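Local coordinates for protein ralf, proline/betaine transporter (Legionella pneumophila, PDB 4D7Q) that is an engineered chimera joining the Sec7 domain of Legionella RalF, probably a guanine nucleotide exchange factor, to the capping domain of a Rickettsia RalF, at residues Tyr209-Ile214 with Ile299-Leu304; Arg233-Ile238 with Leu247-Lys252; Lys265-Ile270 with Glu279-Lys284. The protein carries 2 engineered substitutions. One frame throughout, in Å; residues are numbered along the deposited sequence.

Contact 1 of 3, residues Tyr209-Ile214 with Ile299-Leu304; sequences YQINNI and IIIQPL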
loop_
_atom_site.group_PDB
_atom_site.type_symbol
_atom_site.label_atom_id
_atom_site.label_comp_id
_atom_site.label_asym_id
_atom_site.label_seq_id
_atom_site.Cartn_x
_atom_site.Cartn_y
_atom_site.Cartn_z
ATOM N N TYR A 209 1.019 4.787 -13.286
ATOM C CA TYR A 209 0.765 6.207 -13.525
ATOM C C TYR A 209 0.026 6.840 -12.365
ATOM O O TYR A 209 -0.959 6.278 -11.868
ATOM C CB TYR A 209 -0.048 6.385 -14.797
ATOM C CG TYR A 209 0.536 5.697 -16.007
ATOM C CD1 TYR A 209 1.610 6.254 -16.701
ATOM C CD2 TYR A 209 -0.046 4.536 -16.521
ATOM C CE1 TYR A 209 2.112 5.652 -17.855
ATOM C CE2 TYR A 209 0.453 3.922 -17.665
ATOM C CZ TYR A 209 1.517 4.495 -18.343
ATOM O OH TYR A 209 1.989 3.873 -19.476
ATOM N N GLN A 210 0.521 7.993 -11.919
ATOM C CA GLN A 210 -0.067 8.688 -10.778
ATOM C C GLN A 210 -0.325 10.132 -11.125
ATOM O O GLN A 210 0.498 10.768 -11.768
ATOM C CB GLN A 210 0.833 8.584 -9.537
ATOM C CG GLN A 210 0.184 9.116 -8.236
ATOM C CD GLN A 210 0.992 8.783 -7.007
ATOM O OE1 GLN A 210 1.579 7.715 -6.897
ATOM N NE2 GLN A 210 0.995 9.670 -6.028
ATOM N N ILE A 211 -1.492 10.633 -10.718
ATOM C CA ILE A 211 -1.875 12.025 -10.912
ATOM C C ILE A 211 -2.260 12.580 -9.543
ATOM O O ILE A 211 -3.313 12.215 -8.998
ATOM C CB ILE A 211 -2.970 12.268 -11.984
ATOM C CG1 ILE A 211 -2.774 11.400 -13.266
ATOM C CG2 ILE A 211 -3.032 13.780 -12.305
ATOM C CD1 ILE A 211 -3.899 11.578 -14.383
ATOM N N ASN A 212 -1.379 13.426 -8.974
ATOM C CA ASN A 212 -1.626 14.054 -7.677
ATOM C C ASN A 212 -2.372 15.343 -7.864
ATOM O O ASN A 212 -2.340 15.904 -8.951
ATOM C CB ASN A 212 -0.316 14.394 -6.980
ATOM C CG ASN A 212 0.448 13.210 -6.517
ATOM O OD1 ASN A 212 -0.118 12.152 -6.217
ATOM N ND2 ASN A 212 1.747 13.396 -6.393
ATOM N N ASN A 213 -3.005 15.836 -6.786
ATOM C CA ASN A 213 -3.712 17.122 -6.733
ATOM C C ASN A 213 -4.749 17.250 -7.847
ATOM O O ASN A 213 -4.907 18.324 -8.440
ATOM C CB ASN A 213 -2.703 18.310 -6.721
ATOM C CG ASN A 213 -1.541 18.115 -5.761
ATOM O OD1 ASN A 213 -1.711 17.993 -4.549
ATOM N ND2 ASN A 213 -0.329 18.046 -6.286
ATOM N N ILE A 214 -5.443 16.133 -8.142
ATOM C CA ILE A 214 -6.467 16.088 -9.187
ATOM C C ILE A 214 -7.778 16.619 -8.606
ATOM O O ILE A 214 -8.027 16.433 -7.414
ATOM C CB ILE A 214 -6.585 14.664 -9.827
ATOM C CG1 ILE A 214 -7.184 14.724 -11.259
ATOM C CG2 ILE A 214 -7.298 13.630 -8.909
ATOM C CD1 ILE A 214 -6.950 13.474 -12.150
ATOM N N ILE A 299 -5.147 9.874 -8.137
ATOM C CA ILE A 299 -5.525 8.688 -8.884
ATOM C C ILE A 299 -4.275 7.911 -9.272
ATOM O O ILE A 299 -3.246 8.513 -9.603
ATOM C CB ILE A 299 -6.511 8.914 -10.070
ATOM C CG1 ILE A 299 -5.934 9.858 -11.136
ATOM C CG2 ILE A 299 -7.916 9.349 -9.586
ATOM C CD1 ILE A 299 -6.602 9.679 -12.542
ATOM N N ILE A 300 -4.363 6.580 -9.192
ATOM C CA ILE A 300 -3.279 5.674 -9.577
ATOM C C ILE A 300 -3.825 4.719 -10.650
ATOM O O ILE A 300 -4.789 3.977 -10.398
ATOM C CB ILE A 300 -2.641 4.930 -8.367
ATOM C CG1 ILE A 300 -1.993 5.944 -7.351
ATOM C CG2 ILE A 300 -1.599 3.885 -8.849
ATOM C CD1 ILE A 300 -1.670 5.351 -5.939
ATOM N N ILE A 301 -3.186 4.728 -11.843
ATOM C CA ILE A 301 -3.589 3.878 -12.969
ATOM C C ILE A 301 -2.548 2.803 -13.251
ATOM O O ILE A 301 -1.371 3.104 -13.447
ATOM C CB ILE A 301 -3.963 4.699 -14.244
ATOM C CG1 ILE A 301 -4.977 5.818 -13.918
ATOM C CG2 ILE A 301 -4.483 3.792 -15.390
ATOM C CD1 ILE A 301 -4.370 7.131 -13.929
ATOM N N GLN A 302 -2.988 1.546 -13.297
ATOM C CA GLN A 302 -2.064 0.441 -13.544
ATOM C C GLN A 302 -2.619 -0.586 -14.492
ATOM O O GLN A 302 -3.805 -0.891 -14.385
ATOM C CB GLN A 302 -1.711 -0.295 -12.221
ATOM C CG GLN A 302 -0.995 0.573 -11.166
ATOM C CD GLN A 302 -0.913 -0.097 -9.809
ATOM O OE1 GLN A 302 -1.455 -1.185 -9.590
ATOM N NE2 GLN A 302 -0.197 0.517 -8.864
ATOM N N PRO A 303 -1.755 -1.208 -15.351
ATOM C CA PRO A 303 -2.220 -2.360 -16.150
ATOM C C PRO A 303 -2.495 -3.508 -15.162
ATOM O O PRO A 303 -1.722 -3.718 -14.221
ATOM C CB PRO A 303 -1.021 -2.691 -17.055
ATOM C CG PRO A 303 0.152 -2.090 -16.399
ATOM C CD PRO A 303 -0.308 -0.954 -15.541
ATOM N N LEU A 304 -3.613 -4.195 -15.324
ATOM C CA LEU A 304 -3.993 -5.243 -14.382
ATOM C C LEU A 304 -3.316 -6.611 -14.576
ATOM O O LEU A 304 -3.386 -7.216 -15.651
ATOM C CB LEU A 304 -5.527 -5.366 -14.347
ATOM C CG LEU A 304 -6.185 -5.920 -13.083
ATOM C CD1 LEU A 304 -5.893 -5.050 -11.847
ATOM C CD2 LEU A 304 -7.678 -6.044 -13.285
#
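Tyr209-Ile211 and Ile299-Ile301 pair as adjacent antiparallel strands, a buried seam within the antiparallel sheet of the capping domain, the Rickettsia part of this chimera. The two short strand axes approach to 4.7 Å at 170°. Four backbone bonds hold the register. Tyr209 and Ile301 form one hydrogen-bonded pair, in which Ile301 N gives the short bond to Tyr209 O (2.7 Å), and Ile211 with Ile299 forms the other. Between them Gln210 faces Ile300 as a non-hydrogen-bonded pair.

Tyr209, Ile211, Ile299 and Ile301 share one face of the sheet, where the beta-branched isoleucines suit both the extended backbone and a buried layer. Ile299 is the hub. Its CG1 lies between the backbone N and the carbonyl carbon (chi1 61°), a placing that brings it to 3.9 Å from Ile211 CB, and its CD1 meets Ile211 CD1 and, because the chain turns a corner at Asn213, also Ile214 CD1, each at 3.8 Å. Ile299 and Ile211 lie side by side pointing the same way, whereas Ile214 crosses Ile299 at about a right angle. The Tyr209 ring lies obliquely to Ile301 O, with CD2 3.6 Å from that oxygen, and its hydroxyl finds a partner in Leu344 O.

On the opposite face the extended chain of Gln210 runs beside Ile300, CG to CG1 3.9 Å. Gln210 NE2 donates almost straight (171°) to a lone pair of Asn212 OD1 at 2.7 Å, while Gln210 OE1 accepts from Ser206 N. Gripped at both ends, this buried amide has its flip fixed.

Helix 313-325 packs on Tyr209 and Ile301, strand 277-283 continues the sheet beyond Ile300, and the short strand 332-334 borders Gln210 on its other edge.

Contact 2 of 3, residues Arg233-Ile238 with Leu247-Lys252; sequences RNIQNI and LTIEFK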
loop_
_atom_site.group_PDB
_atom_site.type_symbol
_atom_site.label_atom_id
_atom_site.label_comp_id
_atom_site.label_asym_id
_atom_site.label_seq_id
_atom_site.Cartn_x
_atom_site.Cartn_y
_atom_site.Cartn_z
ATOM N N ARG A 233 -23.880 6.040 -9.552
ATOM C CA ARG A 233 -24.469 5.551 -10.794
ATOM C C ARG A 233 -23.482 4.560 -11.422
ATOM O O ARG A 233 -22.294 4.607 -11.102
ATOM C CB ARG A 233 -24.667 6.715 -11.777
ATOM C CG ARG A 233 -25.713 7.750 -11.397
ATOM C CD ARG A 233 -25.673 8.919 -12.370
ATOM N NE ARG A 233 -24.410 9.668 -12.335
ATOM C CZ ARG A 233 -24.141 10.727 -13.094
ATOM N NH1 ARG A 233 -25.025 11.152 -13.990
ATOM N NH2 ARG A 233 -22.984 11.363 -12.972
ATOM N N ASN A 234 -23.561 3.895 -12.455
ATOM C CA ASN A 234 -22.587 3.070 -13.181
ATOM C C ASN A 234 -21.634 3.987 -13.949
ATOM O O ASN A 234 -22.072 4.976 -14.553
ATOM C CB ASN A 234 -23.286 2.154 -14.182
ATOM C CG ASN A 234 -24.086 1.028 -13.581
ATOM O OD1 ASN A 234 -23.710 0.424 -12.577
ATOM N ND2 ASN A 234 -25.182 0.679 -14.231
ATOM N N ILE A 235 -20.335 3.662 -13.915
ATOM C CA ILE A 235 -19.306 4.436 -14.617
ATOM C C ILE A 235 -19.401 4.148 -16.118
ATOM O O ILE A 235 -19.358 2.996 -16.544
ATOM C CB ILE A 235 -17.875 4.190 -14.028
ATOM C CG1 ILE A 235 -17.839 4.521 -12.533
ATOM C CG2 ILE A 235 -16.784 4.972 -14.797
ATOM C CD1 ILE A 235 -16.686 3.962 -11.775
ATOM N N GLN A 236 -19.568 5.196 -16.902
ATOM C CA GLN A 236 -19.631 5.096 -18.359
ATOM C C GLN A 236 -18.258 5.464 -18.965
ATOM O O GLN A 236 -17.397 5.994 -18.257
ATOM C CB GLN A 236 -20.770 5.977 -18.912
ATOM C CG GLN A 236 -22.132 5.339 -18.640
ATOM C CD GLN A 236 -23.279 6.180 -19.109
ATOM O OE1 GLN A 236 -23.758 7.066 -18.395
ATOM N NE2 GLN A 236 -23.781 5.886 -20.299
ATOM N N ASN A 237 -18.046 5.130 -20.256
ATOM C CA ASN A 237 -16.827 5.460 -20.982
ATOM C C ASN A 237 -16.810 6.973 -21.271
ATOM O O ASN A 237 -17.408 7.449 -22.230
ATOM C CB ASN A 237 -16.685 4.606 -22.243
ATOM C CG ASN A 237 -15.458 4.885 -23.093
ATOM O OD1 ASN A 237 -14.600 5.708 -22.768
ATOM N ND2 ASN A 237 -15.338 4.191 -24.212
ATOM N N ILE A 238 -16.152 7.726 -20.390
ATOM C CA ILE A 238 -16.017 9.190 -20.483
ATOM C C ILE A 238 -14.568 9.565 -20.867
ATOM O O ILE A 238 -14.162 10.719 -20.745
ATOM C CB ILE A 238 -16.475 9.830 -19.123
ATOM C CG1 ILE A 238 -15.914 9.054 -17.897
ATOM C CG2 ILE A 238 -18.011 9.860 -19.041
ATOM C CD1 ILE A 238 -14.698 9.599 -17.248
ATOM N N LEU A 247 -15.871 -0.517 -23.889
ATOM C CA LEU A 247 -15.352 -0.933 -22.606
ATOM C C LEU A 247 -16.358 -1.621 -21.706
ATOM O O LEU A 247 -17.527 -1.419 -21.794
ATOM C CB LEU A 247 -14.741 0.248 -21.855
ATOM C CG LEU A 247 -13.654 1.055 -22.516
ATOM C CD1 LEU A 247 -13.302 2.286 -21.734
ATOM C CD2 LEU A 247 -12.433 0.233 -22.866
ATOM N N THR A 248 -15.827 -2.433 -20.819
ATOM C CA THR A 248 -16.550 -3.049 -19.742
ATOM C C THR A 248 -16.030 -2.449 -18.426
ATOM O O THR A 248 -14.899 -2.619 -18.090
ATOM C CB THR A 248 -16.340 -4.560 -19.823
ATOM O OG1 THR A 248 -16.991 -5.044 -20.981
ATOM C CG2 THR A 248 -16.841 -5.235 -18.658
ATOM N N ILE A 249 -16.870 -1.723 -17.706
ATOM C CA ILE A 249 -16.436 -0.999 -16.538
ATOM C C ILE A 249 -17.184 -1.452 -15.274
ATOM O O ILE A 249 -18.388 -1.514 -15.241
ATOM C CB ILE A 249 -16.505 0.527 -16.726
ATOM C CG1 ILE A 249 -15.845 0.931 -18.037
ATOM C CG2 ILE A 249 -15.840 1.214 -15.548
ATOM C CD1 ILE A 249 -16.015 2.349 -18.464
ATOM N N GLU A 250 -16.395 -1.792 -14.270
ATOM C CA GLU A 250 -16.793 -2.285 -12.955
ATOM C C GLU A 250 -16.167 -1.365 -11.907
ATOM O O GLU A 250 -15.111 -0.777 -12.148
ATOM C CB GLU A 250 -16.212 -3.702 -12.785
ATOM C CG GLU A 250 -16.677 -4.491 -11.573
ATOM C CD GLU A 250 -15.971 -5.819 -11.370
ATOM O OE1 GLU A 250 -15.663 -6.496 -12.379
ATOM O OE2 GLU A 250 -15.743 -6.192 -10.195
ATOM N N PHE A 251 -16.814 -1.247 -10.750
ATOM C CA PHE A 251 -16.297 -0.484 -9.618
ATOM C C PHE A 251 -16.262 -1.383 -8.395
ATOM O O PHE A 251 -17.290 -1.948 -8.030
ATOM C CB PHE A 251 -17.100 0.807 -9.347
ATOM C CG PHE A 251 -16.374 1.721 -8.383
ATOM C CD1 PHE A 251 -15.284 2.475 -8.801
ATOM C CD2 PHE A 251 -16.745 1.782 -7.041
ATOM C CE1 PHE A 251 -14.585 3.285 -7.900
ATOM C CE2 PHE A 251 -16.057 2.600 -6.143
ATOM C CZ PHE A 251 -14.985 3.350 -6.577
ATOM N N LYS A 252 -15.073 -1.528 -7.776
ATOM C CA LYS A 252 -14.875 -2.358 -6.585
ATOM C C LYS A 252 -14.777 -1.437 -5.370
ATOM O O LYS A 252 -13.877 -0.603 -5.292
ATOM C CB LYS A 252 -13.632 -3.244 -6.731
ATOM C CG LYS A 252 -13.799 -4.365 -7.776
ATOM C CD LYS A 252 -12.679 -5.413 -7.663
ATOM C CE LYS A 252 -12.690 -6.444 -8.771
ATOM N NZ LYS A 252 -13.779 -7.449 -8.612
#
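Ile235 and Asn237, in the loop that follows helix 220-230, lie against Leu247, just before the outermost strand 248-252, and Ile249 and Phe251 on it, in the Rickettsia capping domain. The loop does not join the sheet: the nearest CA atoms, those of Ile235 and Ile249, are 6.4 Å apart, and side chains make most of the contact.

The apolar part centres on Ile235. Its CB sits 3.9 Å from Ile249 CG2, the two side chains crossing at about a right angle, while its CD1 reaches Phe251 CD1 at 3.6 Å, oblique to the ring. With CG anti to the backbone N (chi1 -167°), Phe251 sets that atom 4.1 Å from Ile235 CD1. Ile249 CD1 also rests on the peptide between Gln236 and Asn237, 3.9 Å from Asn237 N. Isoleucine suits these places because its two branches can touch different neighbours at once.

A second kind of contact sets a methyl against an amide. Leu247 CD1 stands over the flat of the Asn237 side chain, 3.6 Å from Asn237 CG. The amide remains polar at its rim, where ND2 donates to Leu242 O and OD1 receives a weak bond from Phe239 N, so asparagine can tie the loop to itself and still offer a face to leucine.

On the strand's exposed face Lys252 NZ and Glu250 OE2 form a salt bridge at 2.8 Å, a charged pair fit for solvent.

The loop lies over one face of strand 248-252; strand 264-271 pairs with that strand's edge and sends Val268 against Ile235, Ile249 and Phe251, and Leu229 of helix 220-230 touches Phe251.

Contact 3 of 3, residues Lys265-Ile270 with Glu279-Lys284; sequences KGSVII and EIQVYK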
loop_
_atom_site.group_PDB
_atom_site.type_symbol
_atom_site.label_atom_id
_atom_site.label_comp_id
_atom_site.label_asym_id
_atom_site.label_seq_id
_atom_site.Cartn_x
_atom_site.Cartn_y
_atom_site.Cartn_z
ATOM N N LYS A 265 -11.405 5.494 -2.246
ATOM C CA LYS A 265 -12.834 5.421 -2.559
ATOM C C LYS A 265 -13.177 4.127 -3.298
ATOM O O LYS A 265 -14.341 3.739 -3.350
ATOM C CB LYS A 265 -13.314 6.648 -3.364
ATOM C CG LYS A 265 -13.127 7.999 -2.673
ATOM C CD LYS A 265 -14.001 8.140 -1.416
ATOM C CE LYS A 265 -13.522 9.243 -0.516
ATOM N NZ LYS A 265 -14.445 9.459 0.632
ATOM N N GLY A 266 -12.166 3.471 -3.849
ATOM C CA GLY A 266 -12.357 2.226 -4.573
ATOM C C GLY A 266 -11.647 2.211 -5.902
ATOM O O GLY A 266 -11.003 3.201 -6.296
ATOM N N SER A 267 -11.759 1.072 -6.594
ATOM C CA SER A 267 -11.093 0.865 -7.883
ATOM C C SER A 267 -12.055 0.663 -9.042
ATOM O O SER A 267 -12.983 -0.148 -8.963
ATOM C CB SER A 267 -10.130 -0.320 -7.817
ATOM O OG SER A 267 -8.924 -0.011 -7.136
ATOM N N VAL A 268 -11.811 1.421 -10.120
ATOM C CA VAL A 268 -12.496 1.343 -11.394
ATOM C C VAL A 268 -11.712 0.282 -12.180
ATOM O O VAL A 268 -10.524 0.477 -12.446
ATOM C CB VAL A 268 -12.454 2.687 -12.156
ATOM C CG1 VAL A 268 -13.287 2.613 -13.432
ATOM C CG2 VAL A 268 -12.888 3.868 -11.276
ATOM N N ILE A 269 -12.368 -0.837 -12.531
ATOM C CA ILE A 269 -11.768 -1.919 -13.295
ATOM C C ILE A 269 -12.276 -1.777 -14.711
ATOM O O ILE A 269 -13.488 -1.783 -14.939
ATOM C CB ILE A 269 -12.037 -3.327 -12.658
ATOM C CG1 ILE A 269 -11.578 -3.404 -11.146
ATOM C CG2 ILE A 269 -11.426 -4.473 -13.505
ATOM C CD1 ILE A 269 -10.078 -3.141 -10.842
ATOM N N ILE A 270 -11.344 -1.564 -15.658
ATOM C CA ILE A 270 -11.662 -1.335 -17.071
ATOM C C ILE A 270 -11.062 -2.397 -17.964
ATOM O O ILE A 270 -9.850 -2.639 -17.929
ATOM C CB ILE A 270 -11.283 0.100 -17.527
ATOM C CG1 ILE A 270 -11.914 1.167 -16.598
ATOM C CG2 ILE A 270 -11.659 0.342 -19.000
ATOM C CD1 ILE A 270 -11.475 2.595 -16.823
ATOM N N GLU A 279 -6.586 -0.777 -13.922
ATOM C CA GLU A 279 -7.274 -0.333 -12.716
ATOM C C GLU A 279 -7.032 1.144 -12.382
ATOM O O GLU A 279 -5.896 1.621 -12.468
ATOM C CB GLU A 279 -6.822 -1.243 -11.552
ATOM C CG GLU A 279 -7.227 -0.806 -10.157
ATOM C CD GLU A 279 -6.544 -1.576 -9.042
ATOM O OE1 GLU A 279 -5.414 -2.069 -9.252
ATOM O OE2 GLU A 279 -7.141 -1.686 -7.951
ATOM N N ILE A 280 -8.108 1.861 -11.994
ATOM C CA ILE A 280 -7.997 3.240 -11.530
ATOM C C ILE A 280 -8.272 3.238 -10.034
ATOM O O ILE A 280 -9.416 3.051 -9.623
ATOM C CB ILE A 280 -8.880 4.328 -12.221
ATOM C CG1 ILE A 280 -8.922 4.243 -13.767
ATOM C CG2 ILE A 280 -8.422 5.726 -11.744
ATOM C CD1 ILE A 280 -10.086 5.153 -14.406
ATOM N N GLN A 281 -7.250 3.506 -9.224
ATOM C CA GLN A 281 -7.441 3.641 -7.775
ATOM C C GLN A 281 -7.729 5.108 -7.512
ATOM O O GLN A 281 -6.940 5.965 -7.915
ATOM C CB GLN A 281 -6.217 3.208 -7.001
ATOM C CG GLN A 281 -5.871 1.726 -7.143
ATOM C CD GLN A 281 -4.552 1.485 -6.464
ATOM O OE1 GLN A 281 -4.361 1.843 -5.303
ATOM N NE2 GLN A 281 -3.592 0.949 -7.191
ATOM N N VAL A 282 -8.902 5.387 -6.906
ATOM C CA VAL A 282 -9.425 6.725 -6.593
ATOM C C VAL A 282 -9.272 7.010 -5.083
ATOM O O VAL A 282 -9.783 6.255 -4.249
ATOM C CB VAL A 282 -10.908 6.916 -7.052
ATOM C CG1 VAL A 282 -11.449 8.304 -6.637
ATOM C CG2 VAL A 282 -11.060 6.711 -8.572
ATOM N N TYR A 283 -8.630 8.144 -4.769
ATOM C CA TYR A 283 -8.397 8.655 -3.417
ATOM C C TYR A 283 -8.877 10.055 -3.298
ATOM O O TYR A 283 -8.537 10.904 -4.124
ATOM C CB TYR A 283 -6.904 8.651 -3.065
ATOM C CG TYR A 283 -6.297 7.273 -3.068
ATOM C CD1 TYR A 283 -5.876 6.675 -4.258
ATOM C CD2 TYR A 283 -6.161 6.549 -1.888
ATOM C CE1 TYR A 283 -5.360 5.386 -4.272
ATOM C CE2 TYR A 283 -5.601 5.279 -1.886
ATOM C CZ TYR A 283 -5.191 4.706 -3.079
ATOM O OH TYR A 283 -4.680 3.438 -3.079
ATOM N N LYS A 284 -9.651 10.320 -2.266
ATOM C CA LYS A 284 -10.133 11.674 -1.999
ATOM C C LYS A 284 -10.010 11.925 -0.481
ATOM O O LYS A 284 -10.263 10.982 0.291
ATOM C CB LYS A 284 -11.592 11.863 -2.467
ATOM C CG LYS A 284 -11.795 11.786 -3.992
ATOM C CD LYS A 284 -13.096 12.433 -4.462
ATOM C CE LYS A 284 -14.326 11.688 -3.998
ATOM N NZ LYS A 284 -15.532 12.560 -4.006
#
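Ser267 and Glu279 join side chains across the antiparallel hairpin formed by strands 264-271 and 277-283, in the capping domain that comes from Rickettsia. Val268 and Ile280 form a hydrogen-bonded pair, Val268 N to Ile280 O and Ile280 N to Val268 O (2.8 Å), while Ser267 faces Gln281 as a non-hydrogen-bonded pair.

Ser267 OG lies anti to the carbonyl carbon (chi1 -76°) and donates to Glu279 OE2 at 2.6 Å, meeting the anti side of the carboxylate 21° out of its plane. Glu279 is extended, and Ile269 CD1 lies 3.7 Å from its CG, so the aliphatic stem packs while the acid end bonds. Tyr264 OH also bonds Ser267 OG.

Along this same face Gln281 OE1 accepts from Tyr283 OH at 2.8 Å, in the plane of the tyrosine ring at its edge; Gln281 NE2 and Tyr283 OH also bond Glu109 and Ala110 N of the fused Sec7 part.

The other face is aliphatic. Val268 and Ile280 stand side by side, CB to CB 3.9 Å, and Ile270 CD1 meets Ile280 CD1 at 3.8 Å. Leu225 of helix 220-230 touches Val268 and Val282.

At the end of the hairpin Gly266 has a positive phi (132°), at which a side chain would collide with the carbonyl oxygen of Lys265. Lys265 bends at chi2 and crosses Lys284 at about a right angle. Lys265 NZ and Lys284 NZ stay 5.7 Å apart: Lys284 NZ bonds Asn226 OD1 and pairs with Glu230, whereas Lys265 NZ bonds Ser286 OG.

One face is thus buried branched hydrocarbon; the other carries mainly polar groups that bond to one another, Ser267 and Gln281 buried and Glu279 partly exposed, with Ile269 among them. Donation from Ser267 OG would be expected to favour the Glu279 anion.

Overall arrangement
All three contacts reach one antiparallel sheet of the Rickettsia-derived capping domain. Contact 3 is the middle member. Strand 277-283 joins it to contact 1, whose centre is about 9 Å away, through Ile300 O to Gln281 N and Gln302 O to Glu279 N, both 2.8 Å and probable hydrogen bonds. On its other side Glu250 O to Ile269 N, also 2.8 Å and a probable hydrogen bond, links it to contact 2, about 11 Å between centres. Contacts 1 and 2, about 17 Å apart at their centres, do not touch. Burial falls off from contacts 1 and 3 to contact 2. Glycerol, probably from the crystallisation liquor, bonds Glu279 OE2 of contact 3 and Pro303 O of contact 1.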